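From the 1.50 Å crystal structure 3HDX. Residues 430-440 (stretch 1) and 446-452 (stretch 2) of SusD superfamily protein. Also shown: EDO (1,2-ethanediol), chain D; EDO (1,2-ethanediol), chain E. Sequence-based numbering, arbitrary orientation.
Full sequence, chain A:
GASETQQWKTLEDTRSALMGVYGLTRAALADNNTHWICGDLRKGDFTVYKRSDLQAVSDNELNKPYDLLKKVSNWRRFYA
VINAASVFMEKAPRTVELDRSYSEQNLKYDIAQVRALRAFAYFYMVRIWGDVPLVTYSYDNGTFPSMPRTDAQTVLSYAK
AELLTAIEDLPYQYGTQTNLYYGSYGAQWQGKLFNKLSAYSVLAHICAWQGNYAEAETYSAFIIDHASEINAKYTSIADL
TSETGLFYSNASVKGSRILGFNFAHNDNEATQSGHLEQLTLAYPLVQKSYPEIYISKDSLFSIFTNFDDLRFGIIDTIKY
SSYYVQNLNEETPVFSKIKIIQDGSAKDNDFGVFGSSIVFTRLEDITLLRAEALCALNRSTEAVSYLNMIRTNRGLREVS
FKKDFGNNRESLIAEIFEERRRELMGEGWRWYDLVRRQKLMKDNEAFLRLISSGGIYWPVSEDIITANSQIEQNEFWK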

# COMPACT_ATOMS: atom_id res chain seq x y z
N ARG A 430 5.94 -3.23 6.07
CA ARG A 430 6.79 -4.11 6.88
C ARG A 430 6.32 -5.55 7.01
O ARG A 430 7.08 -6.48 6.83
N TRP A 431 5.07 -5.74 7.37
CA TRP A 431 4.55 -7.11 7.58
C TRP A 431 4.61 -7.93 6.28
O TRP A 431 5.11 -9.05 6.28
N TYR A 432 4.12 -7.37 5.19
CA TYR A 432 4.13 -8.08 3.91
C TYR A 432 5.59 -8.36 3.46
O TYR A 432 5.89 -9.44 2.97
N ASP A 433 6.45 -7.38 3.67
CA ASP A 433 7.87 -7.51 3.40
C ASP A 433 8.50 -8.62 4.24
O ASP A 433 9.32 -9.39 3.74
N LEU A 434 8.07 -8.76 5.51
CA LEU A 434 8.63 -9.84 6.36
C LEU A 434 8.30 -11.21 5.78
O LEU A 434 9.15 -12.11 5.81
N VAL A 435 7.08 -11.34 5.25
CA VAL A 435 6.64 -12.60 4.63
C VAL A 435 7.45 -12.87 3.34
O VAL A 435 8.00 -13.95 3.16
N ARG A 436 7.55 -11.88 2.44
CA ARG A 436 8.33 -12.11 1.19
C ARG A 436 9.80 -12.41 1.54
O ARG A 436 10.41 -13.28 0.95
N ARG A 437 10.35 -11.66 2.49
CA ARG A 437 11.71 -11.92 2.97
C ARG A 437 11.87 -13.34 3.49
O ARG A 437 12.83 -14.02 3.12
N GLN A 438 10.90 -13.81 4.28
CA GLN A 438 11.04 -15.15 4.83
C GLN A 438 11.04 -16.23 3.75
O GLN A 438 11.78 -17.21 3.83
N LYS A 439 10.21 -16.04 2.75
CA LYS A 439 10.14 -16.99 1.64
C LYS A 439 11.43 -17.13 0.88
O LYS A 439 11.75 -18.22 0.39
N LEU A 440 12.19 -16.04 0.79
CA LEU A 440 13.51 -16.05 0.14
C LEU A 440 14.63 -16.51 1.07
O LEU A 440 15.46 -17.30 0.66
N ALA A 446 10.04 -21.41 12.43
CA ALA A 446 8.77 -21.06 13.06
C ALA A 446 7.94 -20.15 12.18
O ALA A 446 6.76 -20.35 12.01
N PHE A 447 8.62 -19.18 11.54
CA PHE A 447 7.95 -18.27 10.60
C PHE A 447 7.54 -19.06 9.34
O PHE A 447 6.44 -18.88 8.83
N LEU A 448 8.40 -19.94 8.83
CA LEU A 448 8.00 -20.78 7.66
C LEU A 448 6.75 -21.61 7.96
O LEU A 448 5.87 -21.77 7.11
N ARG A 449 6.65 -22.10 9.20
CA ARG A 449 5.44 -22.87 9.59
C ARG A 449 4.24 -21.95 9.68
O ARG A 449 3.15 -22.33 9.33
N LEU A 450 4.43 -20.73 10.21
CA LEU A 450 3.34 -19.75 10.23
C LEU A 450 2.81 -19.48 8.82
O LEU A 450 1.60 -19.35 8.61
N ILE A 451 3.72 -19.44 7.83
CA ILE A 451 3.33 -19.22 6.43
C ILE A 451 2.53 -20.41 5.91
O ILE A 451 1.42 -20.25 5.41
N SER A 452 3.08 -21.62 6.08
CA SER A 452 2.42 -22.82 5.55
C SER A 452 1.08 -23.13 6.23
O SER A 452 0.16 -23.66 5.59

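How does the first turn of stretch 2 meet the helix of stretch 1? The two helices cross at 111° between their N-to-C directions, with axes 10.0 Å apart at closest approach, so side chains must bridge the gap. A446 lies too far off to take part, but F447 points toward the partner helix with chi1 t and buries more area than any other residue here. Its ring is a knob in a hole formed by W431, L434, V435 and Q438. F447 CE2 comes within 3.6 Å of L434 O, F447 CZ lies 4.0 Å from L434 CB and 4.2 Å from V435 CG2, and F447 CE1 is 4.3 Å from W431 CH2.

What covers one face of that ring? Q438, pointing toward stretch 2 with chi1 t and chi2 p, lays its aliphatic part over it: Q438 CB stands 4.0 Å from the ring centroid of F447, 16° off the normal, a CH-pi contact. Q438 NE2 is hydrogen-bonded elsewhere in the structure, and Q438 OE1 to a residue just outside the stretches, so both ends of the Q438 amide are satisfied, although no hydrogen bond links the two stretches. L448 leaves CA sideways, yet its m, t rotamer brings its end nearer, and L448 CG packs 3.5 Å from Q438 OE1.

How does the contact continue beyond L448? R449 is out of reach and touches nothing in stretch 1. L450 points toward it with chi1 t and chi2 p, and L450 CD2 reaches W431 CH2 at 4.3 Å, meeting the indole at its edge, near the ring plane. W431 itself starts sideways; its t rotamer carries the far end of the indole to both L450 and F447.

Where does I451 fit? It points toward stretch 1 in the m, t rotamer, which extends I451 CD1 to 3.8 Å from Q438 CG, 4.1 Å from K439 CG and 4.4 Å from V435 CG1. One methyl thus meets three residues that lie along the same side of the helix, while S452 is out of reach.

Which bound groups border this packing? One ethanediol, probably from the crystallisation liquor, sits beside V435 and I451: K439 NZ donates to its O1 at 2.8 Å and to its O2 at 3.1 Å, while I451 CG2 lies 4.0 Å from its C2. The second ethanediol lies away from the interhelical contact, where R430 NH1 donates to its O1 at 2.8 Å and R437 NE is 3.6 Å from its C1.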

# COMPACT_ATOMS: atom_id res chain seq x y z
CB ARG A 430 7.05 -3.47 8.24
CG ARG A 430 7.92 -4.24 9.18
CD ARG A 430 9.32 -4.56 8.67
NE ARG A 430 10.07 -5.22 9.72
CZ ARG A 430 11.20 -5.92 9.59
NH1 ARG A 430 11.82 -6.05 8.43
NH2 ARG A 430 11.73 -6.47 10.67
CB TRP A 431 3.11 -7.07 8.14
CG TRP A 431 2.47 -8.41 8.04
CD1 TRP A 431 1.50 -8.77 7.16
CD2 TRP A 431 2.86 -9.61 8.73
NE1 TRP A 431 1.23 -10.11 7.28
CE2 TRP A 431 2.05 -10.65 8.24
CE3 TRP A 431 3.79 -9.89 9.71
CZ2 TRP A 431 2.13 -11.97 8.73
CZ3 TRP A 431 3.90 -11.20 10.20
CH2 TRP A 431 3.07 -12.22 9.71
CB TYR A 432 3.37 -7.30 2.85
CG TYR A 432 1.99 -6.91 3.28
CD1 TYR A 432 1.02 -7.88 3.50
CD2 TYR A 432 1.68 -5.58 3.57
CE1 TYR A 432 -0.23 -7.53 3.96
CE2 TYR A 432 0.42 -5.21 4.01
CZ TYR A 432 -0.53 -6.20 4.22
OH TYR A 432 -1.81 -5.84 4.63
CB ASP A 433 8.61 -6.21 3.67
CG ASP A 433 8.34 -5.14 2.62
OD1 ASP A 433 7.65 -5.37 1.60
OD2 ASP A 433 8.86 -4.02 2.79
CB LEU A 434 8.09 -9.73 7.79
CG LEU A 434 8.85 -8.77 8.70
CD1 LEU A 434 8.05 -8.54 9.97
CD2 LEU A 434 10.23 -9.34 9.03
CB VAL A 435 5.10 -12.62 4.38
CG1 VAL A 435 4.69 -13.88 3.58
CG2 VAL A 435 4.30 -12.50 5.71
CB ARG A 436 8.27 -10.92 0.24
CG ARG A 436 6.87 -10.61 -0.27
CD ARG A 436 6.88 -9.82 -1.58
NE ARG A 436 7.85 -8.74 -1.52
CZ ARG A 436 7.71 -7.64 -0.78
NH1 ARG A 436 6.56 -7.36 -0.13
NH2 ARG A 436 8.73 -6.78 -0.71
CB ARG A 437 12.07 -10.95 4.10
CG ARG A 437 13.48 -11.11 4.67
CD ARG A 437 13.64 -10.48 6.03
NE ARG A 437 14.96 -10.81 6.58
CZ ARG A 437 15.30 -11.99 7.06
NH1 ARG A 437 14.41 -12.98 7.14
NH2 ARG A 437 16.54 -12.19 7.52
CB GLN A 438 9.95 -15.42 5.86
CG GLN A 438 10.17 -16.77 6.59
CD GLN A 438 11.56 -16.93 7.23
OE1 GLN A 438 12.15 -18.02 7.17
NE2 GLN A 438 12.08 -15.86 7.89
CB LYS A 439 8.96 -16.65 0.72
CG LYS A 439 7.56 -16.85 1.41
CD LYS A 439 6.40 -16.19 0.65
CE LYS A 439 6.15 -16.84 -0.70
NZ LYS A 439 5.11 -16.05 -1.47
CB LEU A 440 13.90 -14.66 -0.37
CG LEU A 440 13.20 -14.15 -1.63
CD1 LEU A 440 13.32 -12.60 -1.80
CD2 LEU A 440 13.68 -14.90 -2.84
CB ALA A 446 8.98 -20.44 14.48
CB PHE A 447 8.88 -17.11 10.26
CG PHE A 447 8.22 -15.88 9.68
CD1 PHE A 447 6.91 -15.83 9.20
CD2 PHE A 447 8.99 -14.72 9.58
CE1 PHE A 447 6.40 -14.66 8.65
CE2 PHE A 447 8.46 -13.54 9.04
CZ PHE A 447 7.16 -13.53 8.59
CB LEU A 448 9.16 -21.66 7.18
CG LEU A 448 10.35 -20.95 6.57
CD1 LEU A 448 11.56 -21.91 6.50
CD2 LEU A 448 9.92 -20.38 5.19
CB ARG A 449 5.69 -23.64 10.88
CG ARG A 449 4.49 -24.38 11.45
CD ARG A 449 3.81 -23.50 12.43
NE ARG A 449 2.65 -24.15 13.01
CZ ARG A 449 1.95 -23.62 14.01
NH1 ARG A 449 2.27 -22.43 14.55
NH2 ARG A 449 0.92 -24.30 14.47
CB LEU A 450 3.83 -18.45 10.88
CG LEU A 450 2.76 -17.43 11.28
CD1 LEU A 450 1.97 -17.90 12.51
CD2 LEU A 450 3.39 -16.10 11.62
CB ILE A 451 4.55 -18.96 5.53
CG1 ILE A 451 5.19 -17.61 5.89
CG2 ILE A 451 4.15 -18.98 4.02
CD1 ILE A 451 6.61 -17.42 5.35
CB SER A 452 3.35 -24.02 5.61
OG SER A 452 3.64 -24.39 6.94
C1 EDO D . 1.99 -15.46 0.64
O1 EDO D . 3.19 -14.82 0.18
C2 EDO D . 2.39 -16.80 1.23
O2 EDO D . 3.07 -17.58 0.22
C1 EDO E . 14.35 -8.89 9.53
O1 EDO E . 14.08 -7.51 9.21
C2 EDO E . 14.60 -9.06 11.00
O2 EDO E . 13.42 -8.67 11.70